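Local coordinates for lipid binding protein (Grifola frondosa, PDB 5H0Q), which binds lipids and probably recognises membrane domains containing both sphingomyelin and cholesterol, at residues V59-V65 and V101-K106; G113-I118 and F129-P135; R138-V144 and G186-T192. All coordinates share one frame; numbering follows the deposited sequence.

The three contacts follow one another along the chain and lie close together, their centres about 9 Å (interactions 1 and 2), about 10 Å (2 and 3) and about 12 Å (1 and 3) apart. Interaction 1 pairs strands 60-68 and 99-105 within the mixed sheet. Interaction 2 is the hairpin of strands 114-121 and 126-134 in the five-stranded antiparallel sheet packed against it. Interaction 3 runs between the two sheets: strand 143-150, next to 126-134 in the antiparallel sheet, meets strand 182-188 of the mixed sheet, with the loops beside them. Together they sit in one region of what is, by its two packed sheets, a beta sandwich, two contacts building its sheets and the third joining them.

Interaction 1: V59-V65 and V101-K106; sequences VCVLVRV and VFIHTK
Val63 and Phe102 meet as a hydrogen-bonded pair in two antiparallel strands, 60-65 and 101-105, which belong to one sheet of a two-sheet beta sandwich. The CB of Val63 stands over one face of the Phe102 ring, 3.8 Å from the centroid, a CH-pi contact. With chi1 at 63°, CG of Phe102 sits between the backbone N and the carbonyl carbon, which brings the ring over its neighbour; the two methyls of Val63 spread over that same face, CG1 near CE2 and CZ, CG2 near CE1. On the other face of the sheet Leu62 and Ile103 point the same way, and their CD1 atoms touch at 3.6 Å.

Beneath the side chains the backbones of Val61 with His104 and Val63 with Phe102 are joined by reciprocal hydrogen bonds; Val63 N to Phe102 O measures 2.8 Å. The CA of Val101 adds a C-H...O contact to Val63 O at 3.1 Å.

Further out, Phe102 packs on Ile118 and Val61 on Trp132 of the second sheet. His104 turns its ring the same way, ND1 bonded to Ser114 OG and NE2 to Ser80 OG, while Cys60, Arg64 and Val101 touch helix 41-55. Where the strands end, Lys106 N donates to Val59 O at 2.9 Å, and the lysine chain crosses Val59, its CD 3.9 Å from Val59 CB.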
ATOM      1  N   VAL A  59     -17.613   5.238   6.866  1.00 25.93           N
ATOM      2  CA  VAL A  59     -16.867   5.098   5.625  1.00 24.10           C
ATOM      3  C   VAL A  59     -15.408   5.014   6.016  1.00 22.17           C
ATOM      4  O   VAL A  59     -14.920   5.872   6.762  1.00 25.41           O
ATOM      5  CB  VAL A  59     -17.083   6.275   4.658  1.00 23.06           C
ATOM      6  CG1 VAL A  59     -16.214   6.106   3.422  1.00 24.77           C
ATOM      7  CG2 VAL A  59     -18.527   6.368   4.249  1.00 25.20           C
ATOM      8  N   CYS A  60     -14.730   3.971   5.557  1.00 25.00           N
ATOM      9  CA  CYS A  60     -13.308   3.838   5.826  1.00 25.15           C
ATOM     10  C   CYS A  60     -12.669   2.933   4.793  1.00 23.89           C
ATOM     11  O   CYS A  60     -13.338   2.309   3.967  1.00 26.09           O
ATOM     12  CB  CYS A  60     -13.060   3.262   7.210  1.00 25.31           C
ATOM     13  SG  CYS A  60     -13.556   1.501   7.368  1.00 26.31           S
ATOM     14  N   VAL A  61     -11.351   2.836   4.887  1.00 21.36           N
ATOM     15  CA  VAL A  61     -10.601   1.843   4.144  1.00 21.22           C
ATOM     16  C   VAL A  61      -9.725   1.108   5.138  1.00 22.77           C
ATOM     17  O   VAL A  61      -9.155   1.715   6.049  1.00 20.83           O
ATOM     18  CB  VAL A  61      -9.747   2.448   3.003  1.00 21.66           C
ATOM     19  CG1 VAL A  61     -10.645   2.977   1.900  1.00 23.16           C
ATOM     20  CG2 VAL A  61      -8.792   3.558   3.527  1.00 20.76           C
ATOM     21  N   LEU A  62      -9.624  -0.190   4.952  1.00 23.35           N
ATOM     22  CA  LEU A  62      -8.809  -1.070   5.781  1.00 20.61           C
ATOM     23  C   LEU A  62      -7.676  -1.522   4.859  1.00 20.29           C
ATOM     24  O   LEU A  62      -7.871  -2.399   4.017  1.00 24.03           O
ATOM     25  CB  LEU A  62      -9.586  -2.269   6.313  1.00 23.32           C
ATOM     26  CG  LEU A  62     -10.741  -2.135   7.308  1.00 30.97           C
ATOM     27  CD1 LEU A  62     -10.532  -1.023   8.303  1.00 24.52           C
ATOM     28  CD2 LEU A  62     -12.043  -1.941   6.558  1.00 30.57           C
ATOM     29  N   VAL A  63      -6.511  -0.893   4.982  1.00 22.90           N
ATOM     30  CA  VAL A  63      -5.459  -0.994   3.974  1.00 20.35           C
ATOM     31  C   VAL A  63      -4.415  -1.993   4.416  1.00 19.91           C
ATOM     32  O   VAL A  63      -3.876  -1.876   5.521  1.00 23.24           O
ATOM     33  CB  VAL A  63      -4.781   0.357   3.718  1.00 20.44           C
ATOM     34  CG1 VAL A  63      -3.689   0.185   2.664  1.00 21.08           C
ATOM     35  CG2 VAL A  63      -5.791   1.389   3.273  1.00 20.16           C
ATOM     36  N   ARG A  64      -4.122  -2.975   3.558  1.00 20.42           N
ATOM     37  CA  ARG A  64      -2.954  -3.829   3.751  1.00 19.65           C
ATOM     38  C   ARG A  64      -1.975  -3.560   2.611  1.00 21.38           C
ATOM     39  O   ARG A  64      -2.378  -3.427   1.454  1.00 21.04           O
ATOM     40  CB  ARG A  64      -3.324  -5.302   3.827  1.00 22.84           C
ATOM     41  CG  ARG A  64      -3.934  -5.950   2.592  1.00 23.20           C
ATOM     42  CD  ARG A  64      -4.155  -7.456   2.847  1.00 24.46           C
ATOM     43  NE  ARG A  64      -4.588  -8.162   1.646  1.00 28.60           N
ATOM     44  CZ  ARG A  64      -5.837  -8.455   1.320  1.00 40.34           C
ATOM     45  NH1 ARG A  64      -6.850  -8.156   2.129  1.00 39.12           N
ATOM     46  NH2 ARG A  64      -6.068  -9.070   0.169  1.00 39.73           N
ATOM     47  N   VAL A  65      -0.688  -3.542   2.936  1.00 22.73           N
ATOM     48  CA  VAL A  65       0.385  -3.204   1.993  1.00 21.38           C
ATOM     49  C   VAL A  65       1.415  -4.313   2.054  1.00 17.63           C
ATOM     50  O   VAL A  65       1.918  -4.606   3.140  1.00 20.46           O
ATOM     51  CB  VAL A  65       1.047  -1.870   2.372  1.00 20.19           C
ATOM     52  CG1 VAL A  65       2.179  -1.560   1.407  1.00 20.70           C
ATOM     53  CG2 VAL A  65       0.030  -0.768   2.457  1.00 19.41           C
ATOM     54  N   VAL A 101      -0.526  -2.761   7.933  1.00 23.91           N
ATOM     55  CA  VAL A 101      -1.974  -2.595   7.900  1.00 21.64           C
ATOM     56  C   VAL A 101      -2.320  -1.322   8.645  1.00 20.38           C
ATOM     57  O   VAL A 101      -1.779  -1.052   9.721  1.00 25.64           O
ATOM     58  CB  VAL A 101      -2.701  -3.797   8.538  1.00 24.18           C
ATOM     59  CG1 VAL A 101      -4.210  -3.566   8.546  1.00 26.96           C
ATOM     60  CG2 VAL A 101      -2.349  -5.066   7.778  1.00 22.47           C
ATOM     61  N   PHE A 102      -3.254  -0.556   8.098  1.00 20.12           N
ATOM     62  CA  PHE A 102      -3.751   0.607   8.808  1.00 22.99           C
ATOM     63  C   PHE A 102      -5.166   0.906   8.346  1.00 20.95           C
ATOM     64  O   PHE A 102      -5.629   0.400   7.321  1.00 23.11           O
ATOM     65  CB  PHE A 102      -2.835   1.824   8.592  1.00 20.97           C
ATOM     66  CG  PHE A 102      -2.749   2.296   7.152  1.00 21.71           C
ATOM     67  CD1 PHE A 102      -3.658   3.210   6.650  1.00 18.71           C
ATOM     68  CD2 PHE A 102      -1.746   1.846   6.317  1.00 23.38           C
ATOM     69  CE1 PHE A 102      -3.587   3.640   5.331  1.00 21.82           C
ATOM     70  CE2 PHE A 102      -1.653   2.290   5.010  1.00 18.18           C
ATOM     71  CZ  PHE A 102      -2.582   3.186   4.519  1.00 21.65           C
ATOM     72  N   ILE A 103      -5.852   1.736   9.126  1.00 22.00           N
ATOM     73  CA  ILE A 103      -7.173   2.211   8.771  1.00 23.92           C
ATOM     74  C   ILE A 103      -7.098   3.696   8.450  1.00 22.92           C
ATOM     75  O   ILE A 103      -6.315   4.449   9.028  1.00 22.29           O
ATOM     76  CB  ILE A 103      -8.194   1.912   9.898  1.00 23.26           C
ATOM     77  CG1 ILE A 103      -9.611   2.288   9.461  1.00 23.12           C
ATOM     78  CG2 ILE A 103      -7.852   2.643  11.175  1.00 23.88           C
ATOM     79  CD1 ILE A 103     -10.698   1.858  10.426  1.00 23.55           C
ATOM     80  N   HIS A 104      -7.939   4.110   7.525  1.00 19.32           N
ATOM     81  CA  HIS A 104      -8.210   5.521   7.290  1.00 20.73           C
ATOM     82  C   HIS A 104      -9.717   5.673   7.233  1.00 22.20           C
ATOM     83  O   HIS A 104     -10.382   4.887   6.556  1.00 22.85           O
ATOM     84  CB  HIS A 104      -7.555   5.994   5.984  1.00 21.13           C
ATOM     85  CG  HIS A 104      -7.497   7.476   5.853  1.00 20.33           C
ATOM     86  ND1 HIS A 104      -8.510   8.215   5.284  1.00 22.76           N
ATOM     87  CD2 HIS A 104      -6.538   8.368   6.214  1.00 21.29           C
ATOM     88  CE1 HIS A 104      -8.170   9.495   5.281  1.00 25.19           C
ATOM     89  NE2 HIS A 104      -6.984   9.615   5.849  1.00 22.50           N
ATOM     90  N   THR A 105     -10.257   6.652   7.943  1.00 22.85           N
ATOM     91  CA  THR A 105     -11.701   6.787   8.065  1.00 24.47           C
ATOM     92  C   THR A 105     -12.141   8.191   7.703  1.00 29.46           C
ATOM     93  O   THR A 105     -11.350   9.130   7.697  1.00 24.55           O
ATOM     94  CB  THR A 105     -12.202   6.501   9.492  1.00 27.07           C
ATOM     95  OG1 THR A 105     -11.907   7.610  10.354  1.00 28.49           O
ATOM     96  CG2 THR A 105     -11.567   5.267  10.047  1.00 26.72           C
ATOM     97  N   LYS A 106     -13.434   8.321   7.430  1.00 20.19           N
ATOM     98  CA  LYS A 106     -14.020   9.635   7.267  1.00 22.81           C
ATOM     99  C   LYS A 106     -13.914  10.393   8.586  1.00 22.86           C
ATOM    100  O   LYS A 106     -13.627   9.823   9.646  1.00 25.34           O
ATOM    101  CB  LYS A 106     -15.472   9.524   6.826  1.00 26.70           C
ATOM    102  CG  LYS A 106     -16.400   9.005   7.939  1.00 24.58           C
ATOM    103  CD  LYS A 106     -17.849   8.947   7.457  1.00 26.81           C
ATOM    104  CE  LYS A 106     -18.821   8.720   8.607  1.00 29.89           C
ATOM    105  NZ  LYS A 106     -18.840   9.878   9.510  1.00 28.67           N
TER

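Interaction 2: G113-I118 and F129-P135; sequences GSAGCI and FSGWQNP
Trp132 lays its indole flat against the peptide joining Gly116 to Cys117, on the neighbouring strand of a beta hairpin. Backbone bonding comes first: three pairs, Ser114 with Asn134, Gly116 with Trp132 and Ile118 with Ser130, each exchange two hydrogen bonds. The shortest of the six, Asn134 N to Ser114 O, spans 2.7 Å, and the segments 114-118 and 129-134 run antiparallel, their axes at 174°.

Aromatic contacts lie on both faces of this ladder. With chi1 of Trp132 at 57° the indole folds back over the partner strand, where Gly116 has no side chain to stand in its way. Gly116 O lies 3.4 Å above the ring plane, over its centre, and Cys117 N lies above the same face but nearer the rim. The benzo end reaches on to Ile118, whose CG1 is 4.2 Å from Trp132 CH2. On the other face, Phe129 leans across Gly131 towards Cys117. The CB of Cys117 stands over the phenyl face, 4.0 Å from the centroid, while its sulfur approaches obliquely, SG lying 3.5 Å from Phe129 CE2.

In the antiparallel sheet the hairpin is flanked by strand 73-80 beside 114-121 and by 143-150 beside 126-134. Helix 160-169 touches the Phe129 side through Met163 and accepts a hydrogen bond from Gln133 NE2 at Leu167 O; Trp132, on the opposite face, packs on Tyr198 of strand 193-201.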
ATOM      1  N   GLY A 113     -16.591  11.220   2.825  1.00 29.64           N
ATOM      2  CA  GLY A 113     -15.915   9.937   2.737  1.00 27.58           C
ATOM      3  C   GLY A 113     -14.478   9.959   3.209  1.00 24.19           C
ATOM      4  O   GLY A 113     -14.046  10.849   3.945  1.00 28.72           O
ATOM      5  N   SER A 114     -13.739   8.931   2.794  1.00 23.27           N
ATOM      6  CA  SER A 114     -12.342   8.731   3.168  1.00 25.55           C
ATOM      7  C   SER A 114     -11.504   8.854   1.902  1.00 27.30           C
ATOM      8  O   SER A 114     -11.754   8.138   0.924  1.00 24.88           O
ATOM      9  CB  SER A 114     -12.145   7.360   3.804  1.00 25.99           C
ATOM     10  OG  SER A 114     -10.804   6.948   3.731  1.00 25.45           O
ATOM     11  N   ALA A 115     -10.526   9.766   1.912  1.00 25.23           N
ATOM     12  CA  ALA A 115      -9.644   9.943   0.768  1.00 23.06           C
ATOM     13  C   ALA A 115      -8.259  10.329   1.263  1.00 25.13           C
ATOM     14  O   ALA A 115      -8.129  11.237   2.088  1.00 24.56           O
ATOM     15  CB  ALA A 115     -10.186  11.010  -0.174  1.00 25.04           C
ATOM     16  N   GLY A 116      -7.232   9.626   0.797  1.00 26.71           N
ATOM     17  CA  GLY A 116      -5.898   9.899   1.286  1.00 23.55           C
ATOM     18  C   GLY A 116      -4.870   9.130   0.497  1.00 26.04           C
ATOM     19  O   GLY A 116      -5.190   8.464  -0.487  1.00 22.89           O
ATOM     20  N   CYS A 117      -3.623   9.209   0.961  1.00 23.10           N
ATOM     21  CA  CYS A 117      -2.561   8.478   0.293  1.00 22.23           C
ATOM     22  C   CYS A 117      -1.373   8.305   1.216  1.00 20.18           C
ATOM     23  O   CYS A 117      -1.235   8.987   2.238  1.00 23.45           O
ATOM     24  CB  CYS A 117      -2.146   9.190  -0.987  1.00 29.17           C
ATOM     25  SG  CYS A 117      -1.203  10.735  -0.683  1.00 28.08           S
ATOM     26  N   ILE A 118      -0.556   7.329   0.870  1.00 22.92           N
ATOM     27  CA  ILE A 118       0.767   7.160   1.443  1.00 25.57           C
ATOM     28  C   ILE A 118       1.723   7.045   0.270  1.00 20.82           C
ATOM     29  O   ILE A 118       1.381   6.446  -0.754  1.00 23.77           O
ATOM     30  CB  ILE A 118       0.873   5.924   2.367  1.00 29.55           C
ATOM     31  CG1 ILE A 118      -0.073   6.094   3.553  1.00 60.67           C
ATOM     32  CG2 ILE A 118       2.302   5.787   2.893  1.00 28.28           C
ATOM     33  CD1 ILE A 118       0.062   5.028   4.611  1.00 89.20           C
ATOM     34  N   PHE A 129       3.199   6.243  -5.052  1.00 23.53           N
ATOM     35  CA  PHE A 129       1.970   6.845  -4.536  1.00 20.96           C
ATOM     36  C   PHE A 129       0.891   5.773  -4.433  1.00 20.76           C
ATOM     37  O   PHE A 129       0.607   5.082  -5.410  1.00 22.21           O
ATOM     38  CB  PHE A 129       1.533   7.963  -5.480  1.00 25.61           C
ATOM     39  CG  PHE A 129       0.232   8.631  -5.118  1.00 24.63           C
ATOM     40  CD1 PHE A 129      -0.973   8.029  -5.431  1.00 29.09           C
ATOM     41  CD2 PHE A 129       0.212   9.877  -4.518  1.00 31.18           C
ATOM     42  CE1 PHE A 129      -2.178   8.637  -5.125  1.00 27.07           C
ATOM     43  CE2 PHE A 129      -0.998  10.504  -4.215  1.00 32.20           C
ATOM     44  CZ  PHE A 129      -2.195   9.883  -4.532  1.00 27.03           C
ATOM     45  N   SER A 130       0.294   5.627  -3.244  1.00 19.90           N
ATOM     46  CA  SER A 130      -0.793   4.685  -3.038  1.00 20.51           C
ATOM     47  C   SER A 130      -1.958   5.447  -2.426  1.00 21.74           C
ATOM     48  O   SER A 130      -1.889   5.866  -1.267  1.00 23.66           O
ATOM     49  CB  SER A 130      -0.346   3.541  -2.144  1.00 21.57           C
ATOM     50  OG  SER A 130       0.785   2.905  -2.712  1.00 26.69           O
ATOM     51  N   GLY A 131      -3.010   5.624  -3.207  1.00 21.56           N
ATOM     52  CA  GLY A 131      -4.117   6.454  -2.799  1.00 22.35           C
ATOM     53  C   GLY A 131      -5.449   5.731  -2.858  1.00 23.51           C
ATOM     54  O   GLY A 131      -5.646   4.790  -3.623  1.00 23.24           O
ATOM     55  N   TRP A 132      -6.375   6.225  -2.057  1.00 22.12           N
ATOM     56  CA  TRP A 132      -7.716   5.682  -2.015  1.00 22.34           C
ATOM     57  C   TRP A 132      -8.694   6.838  -1.974  1.00 23.07           C
ATOM     58  O   TRP A 132      -8.373   7.948  -1.556  1.00 23.31           O
ATOM     59  CB  TRP A 132      -7.904   4.755  -0.796  1.00 21.16           C
ATOM     60  CG  TRP A 132      -7.607   5.485   0.498  1.00 23.64           C
ATOM     61  CD1 TRP A 132      -8.485   6.204   1.264  1.00 22.66           C
ATOM     62  CD2 TRP A 132      -6.330   5.635   1.105  1.00 23.26           C
ATOM     63  NE1 TRP A 132      -7.829   6.758   2.338  1.00 20.61           N
ATOM     64  CE2 TRP A 132      -6.498   6.443   2.247  1.00 21.57           C
ATOM     65  CE3 TRP A 132      -5.045   5.158   0.796  1.00 20.14           C
ATOM     66  CZ2 TRP A 132      -5.436   6.776   3.078  1.00 22.64           C
ATOM     67  CZ3 TRP A 132      -4.022   5.456   1.627  1.00 21.29           C
ATOM     68  CH2 TRP A 132      -4.207   6.279   2.744  1.00 20.79           C
ATOM     69  N   GLN A 133      -9.912   6.559  -2.408  1.00 27.40           N
ATOM     70  CA  GLN A 133     -10.984   7.548  -2.380  1.00 25.41           C
ATOM     71  C   GLN A 133     -12.268   6.739  -2.276  1.00 28.26           C
ATOM     72  O   GLN A 133     -12.652   6.060  -3.238  1.00 27.62           O
ATOM     73  CB  GLN A 133     -10.950   8.435  -3.617  1.00 28.98           C
ATOM     74  CG  GLN A 133     -11.944   9.603  -3.595  1.00 30.27           C
ATOM     75  CD  GLN A 133     -13.343   9.214  -4.045  1.00 33.56           C
ATOM     76  OE1 GLN A 133     -14.298   9.236  -3.254  1.00 35.71           O
ATOM     77  NE2 GLN A 133     -13.480   8.856  -5.313  1.00 33.87           N
ATOM     78  N   ASN A 134     -12.879   6.763  -1.094  1.00 25.85           N
ATOM     79  CA  ASN A 134     -14.062   5.964  -0.800  1.00 30.23           C
ATOM     80  C   ASN A 134     -15.186   6.930  -0.451  1.00 27.36           C
ATOM     81  O   ASN A 134     -15.171   7.519   0.645  1.00 27.52           O
ATOM     82  CB  ASN A 134     -13.792   4.987   0.344  1.00 24.21           C
ATOM     83  CG  ASN A 134     -14.786   3.848   0.357  1.00 24.85           C
ATOM     84  OD1 ASN A 134     -15.518   3.667  -0.619  1.00 28.70           O
ATOM     85  ND2 ASN A 134     -14.780   3.045   1.428  1.00 25.63           N
ATOM     86  N   PRO A 135     -16.153   7.145  -1.334  1.00 30.30           N
ATOM     87  CA  PRO A 135     -17.075   8.273  -1.175  1.00 30.17           C
ATOM     88  C   PRO A 135     -18.237   7.980  -0.240  1.00 29.90           C
ATOM     89  O   PRO A 135     -18.691   6.845  -0.104  1.00 32.42           O
ATOM     90  CB  PRO A 135     -17.595   8.493  -2.598  1.00 39.02           C
ATOM     91  CG  PRO A 135     -17.581   7.143  -3.188  1.00 32.07           C
ATOM     92  CD  PRO A 135     -16.361   6.450  -2.614  1.00 29.86           C
TER

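Interaction 3: R138-V144 and G186-T192; sequences RSWDSQV and GSTGNET
Val144 packs against Gly186 and Thr188 where two sheets of a beta sandwich come together, strand 143-150 at the edge of the antiparallel sheet meeting strand 182-188 of the mixed one. This is the tight, largely buried part. Gly186, lacking a side chain, lets both valine methyls come close: CG1 lies 3.8 Å from Gly186 O and CG2 faces Gly186 CA. Thr188 turns its methyl to the same valine, while its hydroxyl donates to Gly189 O and receives a hydrogen bond from a water that also donates to Gln143 O. Buried Ser142 is firmly held too: its N gives a 2.8 Å bond to Asn190 OD1, arriving 42° out of the amide plane. Asn190 CG, anti to the backbone N (chi1 -169°), carries that amide across to Ser142 and Asp141.

Towards solvent, around exposed Asn190 and Glu191, the contact loosens. Asn190 ND2 reaches Asp141 OD1 only weakly at 3.4 Å, with carboxylate and amide planes nearly perpendicular (78°). Glu191 N likewise makes only a weak bond to Ser142 OG. The same hydroxyl accepts a straighter bond from Arg138 NH2 (3.0 Å), close to the guanidinium plane, and is also hydrogen-bonded to Asn134 OD1. Arg138 NH1 bonds Asn134 OD1 and Pro135 O, which fixes the group's rotation. Its two faces look at Trp140 O and Thr192 N, and nearer the backbone along its side chain Arg138 CD rests 3.9 Å from Thr192 CG2.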
ATOM      1  N   ARG A 138     -23.019   7.033  -2.353  1.00 43.85           N
ATOM      2  CA  ARG A 138     -22.796   5.752  -3.000  1.00 38.75           C
ATOM      3  C   ARG A 138     -23.433   5.664  -4.376  1.00 51.87           C
ATOM      4  O   ARG A 138     -23.494   4.571  -4.954  1.00 41.09           O
ATOM      5  CB  ARG A 138     -23.268   4.618  -2.093  1.00 38.90           C
ATOM      6  CG  ARG A 138     -22.579   4.622  -0.723  1.00 36.43           C
ATOM      7  CD  ARG A 138     -21.037   4.724  -0.812  1.00 35.26           C
ATOM      8  NE  ARG A 138     -20.432   3.574  -1.475  1.00 36.18           N
ATOM      9  CZ  ARG A 138     -19.125   3.301  -1.456  1.00 33.23           C
ATOM     10  NH1 ARG A 138     -18.276   4.082  -0.806  1.00 30.67           N
ATOM     11  NH2 ARG A 138     -18.662   2.224  -2.055  1.00 31.34           N
ATOM     12  N   SER A 139     -23.850   6.790  -4.952  1.00 42.03           N
ATOM     13  CA  SER A 139     -23.993   6.834  -6.401  1.00 44.56           C
ATOM     14  C   SER A 139     -22.650   6.623  -7.092  1.00 43.77           C
ATOM     15  O   SER A 139     -22.611   6.269  -8.279  1.00 49.38           O
ATOM     16  CB  SER A 139     -24.612   8.166  -6.825  1.00 52.46           C
ATOM     17  OG  SER A 139     -25.958   8.263  -6.383  1.00 63.10           O
ATOM     18  N   TRP A 140     -21.556   6.805  -6.367  1.00 43.86           N
ATOM     19  CA  TRP A 140     -20.207   6.621  -6.884  1.00 44.25           C
ATOM     20  C   TRP A 140     -19.559   5.403  -6.229  1.00 46.50           C
ATOM     21  O   TRP A 140     -20.023   4.888  -5.208  1.00 40.64           O
ATOM     22  CB  TRP A 140     -19.371   7.884  -6.640  1.00 44.21           C
ATOM     23  CG  TRP A 140     -20.059   9.152  -7.078  1.00 45.75           C
ATOM     24  CD1 TRP A 140     -20.858   9.957  -6.314  1.00 57.52           C
ATOM     25  CD2 TRP A 140     -20.015   9.756  -8.380  1.00 59.53           C
ATOM     26  NE1 TRP A 140     -21.306  11.022  -7.054  1.00 62.67           N
ATOM     27  CE2 TRP A 140     -20.808  10.923  -8.325  1.00 60.57           C
ATOM     28  CE3 TRP A 140     -19.385   9.426  -9.583  1.00 62.26           C
ATOM     29  CZ2 TRP A 140     -20.984  11.763  -9.428  1.00 64.78           C
ATOM     30  CZ3 TRP A 140     -19.565  10.263 -10.680  1.00 69.92           C
ATOM     31  CH2 TRP A 140     -20.360  11.414 -10.592  1.00 63.88           C
ATOM     32  N   ASP A 141     -18.465   4.942  -6.827  1.00 38.27           N
ATOM     33  CA  ASP A 141     -17.809   3.718  -6.400  1.00 46.38           C
ATOM     34  C   ASP A 141     -16.542   4.029  -5.624  1.00 35.53           C
ATOM     35  O   ASP A 141     -15.910   5.079  -5.807  1.00 33.13           O
ATOM     36  CB  ASP A 141     -17.448   2.842  -7.598  1.00 51.33           C
ATOM     37  CG  ASP A 141     -18.619   2.594  -8.506  1.00 69.75           C
ATOM     38  OD1 ASP A 141     -19.745   2.483  -7.985  1.00 70.65           O
ATOM     39  OD2 ASP A 141     -18.407   2.513  -9.733  1.00 65.62           O
ATOM     40  N   SER A 142     -16.160   3.072  -4.779  1.00 31.63           N
ATOM     41  CA  SER A 142     -14.834   3.089  -4.174  1.00 29.48           C
ATOM     42  C   SER A 142     -13.755   3.069  -5.247  1.00 29.74           C
ATOM     43  O   SER A 142     -13.876   2.366  -6.261  1.00 32.18           O
ATOM     44  CB  SER A 142     -14.650   1.886  -3.266  1.00 28.80           C
ATOM     45  OG  SER A 142     -15.744   1.746  -2.362  1.00 30.40           O
ATOM     46  N   GLN A 143     -12.674   3.813  -4.989  1.00 29.37           N
ATOM     47  CA  GLN A 143     -11.583   3.994  -5.947  1.00 28.77           C
ATOM     48  C   GLN A 143     -10.235   3.739  -5.294  1.00 26.73           C
ATOM     49  O   GLN A 143     -10.044   3.992  -4.099  1.00 25.25           O
ATOM     50  CB  GLN A 143     -11.588   5.416  -6.552  1.00 32.05           C
ATOM     51  CG  GLN A 143     -12.892   5.789  -7.264  1.00 37.65           C
ATOM     52  CD  GLN A 143     -13.187   4.899  -8.452  1.00 37.54           C
ATOM     53  OE1 GLN A 143     -12.281   4.490  -9.184  1.00 35.80           O
ATOM     54  NE2 GLN A 143     -14.462   4.605  -8.663  1.00 37.65           N
ATOM     55  N   VAL A 144      -9.271   3.297  -6.115  1.00 26.83           N
ATOM     56  CA  VAL A 144      -7.899   3.074  -5.681  1.00 25.19           C
ATOM     57  C   VAL A 144      -6.974   3.498  -6.818  1.00 26.39           C
ATOM     58  O   VAL A 144      -7.345   3.424  -7.989  1.00 28.86           O
ATOM     59  CB  VAL A 144      -7.661   1.602  -5.288  1.00 32.64           C
ATOM     60  CG1 VAL A 144      -7.798   0.709  -6.489  1.00 27.15           C
ATOM     61  CG2 VAL A 144      -6.336   1.416  -4.613  1.00 35.48           C
ATOM     62  N   GLY A 186      -2.912  -1.794  -6.926  1.00 24.96           N
ATOM     63  CA  GLY A 186      -3.877  -1.542  -5.873  1.00 25.60           C
ATOM     64  C   GLY A 186      -5.214  -2.164  -6.209  1.00 28.32           C
ATOM     65  O   GLY A 186      -5.600  -2.261  -7.364  1.00 28.41           O
ATOM     66  N   SER A 187      -5.917  -2.608  -5.165  1.00 28.90           N
ATOM     67  CA  SER A 187      -7.287  -3.066  -5.323  1.00 31.87           C
ATOM     68  C   SER A 187      -8.114  -2.624  -4.122  1.00 25.18           C
ATOM     69  O   SER A 187      -7.605  -2.481  -3.013  1.00 24.54           O
ATOM     70  CB  SER A 187      -7.350  -4.589  -5.467  1.00 33.40           C
ATOM     71  OG  SER A 187      -6.899  -5.197  -4.270  1.00 41.92           O
ATOM     72  N   THR A 188      -9.413  -2.429  -4.354  1.00 27.79           N
ATOM     73  CA  THR A 188     -10.338  -2.041  -3.300  1.00 24.98           C
ATOM     74  C   THR A 188     -11.649  -2.778  -3.507  1.00 29.91           C
ATOM     75  O   THR A 188     -12.061  -3.037  -4.638  1.00 29.92           O
ATOM     76  CB  THR A 188     -10.598  -0.522  -3.284  1.00 28.53           C
ATOM     77  OG1 THR A 188     -11.382  -0.161  -2.140  1.00 29.66           O
ATOM     78  CG2 THR A 188     -11.293  -0.081  -4.516  1.00 29.93           C
ATOM     79  N   GLY A 189     -12.301  -3.106  -2.402  1.00 27.73           N
ATOM     80  CA  GLY A 189     -13.698  -3.453  -2.470  1.00 27.89           C
ATOM     81  C   GLY A 189     -14.527  -2.227  -2.783  1.00 37.43           C
ATOM     82  O   GLY A 189     -14.091  -1.092  -2.604  1.00 33.28           O
ATOM     83  N   ASN A 190     -15.733  -2.448  -3.293  1.00 32.33           N
ATOM     84  CA  ASN A 190     -16.655  -1.352  -3.561  1.00 31.07           C
ATOM     85  C   ASN A 190     -17.720  -1.376  -2.466  1.00 36.84           C
ATOM     86  O   ASN A 190     -18.811  -1.904  -2.654  1.00 37.80           O
ATOM     87  CB  ASN A 190     -17.266  -1.481  -4.920  1.00 35.11           C
ATOM     88  CG  ASN A 190     -18.019  -0.236  -5.328  1.00 36.18           C
ATOM     89  OD1 ASN A 190     -17.868   0.815  -4.706  1.00 39.47           O
ATOM     90  ND2 ASN A 190     -18.807  -0.334  -6.380  1.00 46.40           N
ATOM     91  N   GLU A 191     -17.393  -0.786  -1.321  1.00 31.31           N
ATOM     92  CA  GLU A 191     -18.326  -0.711  -0.203  1.00 33.55           C
ATOM     93  C   GLU A 191     -17.863   0.386   0.747  1.00 36.40           C
ATOM     94  O   GLU A 191     -16.726   0.875   0.666  1.00 30.08           O
ATOM     95  CB  GLU A 191     -18.441  -2.058   0.515  1.00 50.42           C
ATOM     96  CG  GLU A 191     -17.137  -2.615   1.048  1.00 56.91           C
ATOM     97  CD  GLU A 191     -17.324  -3.911   1.821  1.00 80.08           C
ATOM     98  OE1 GLU A 191     -18.325  -4.029   2.561  1.00 84.01           O
ATOM     99  OE2 GLU A 191     -16.473  -4.816   1.691  1.00 79.58           O
ATOM    100  N   THR A 192     -18.767   0.765   1.660  1.00 30.62           N
ATOM    101  CA  THR A 192     -18.487   1.882   2.555  1.00 29.14           C
ATOM    102  C   THR A 192     -17.309   1.592   3.473  1.00 28.06           C
ATOM    103  O   THR A 192     -16.535   2.505   3.793  1.00 27.29           O
ATOM    104  CB  THR A 192     -19.722   2.250   3.389  1.00 30.32           C
ATOM    105  OG1 THR A 192     -20.190   1.123   4.146  1.00 30.81           O
ATOM    106  CG2 THR A 192     -20.835   2.748   2.488  1.00 31.59           C
TER
HETATM  107  O   HOH W   1     -11.429   2.743  -1.702  1.00 26.00           O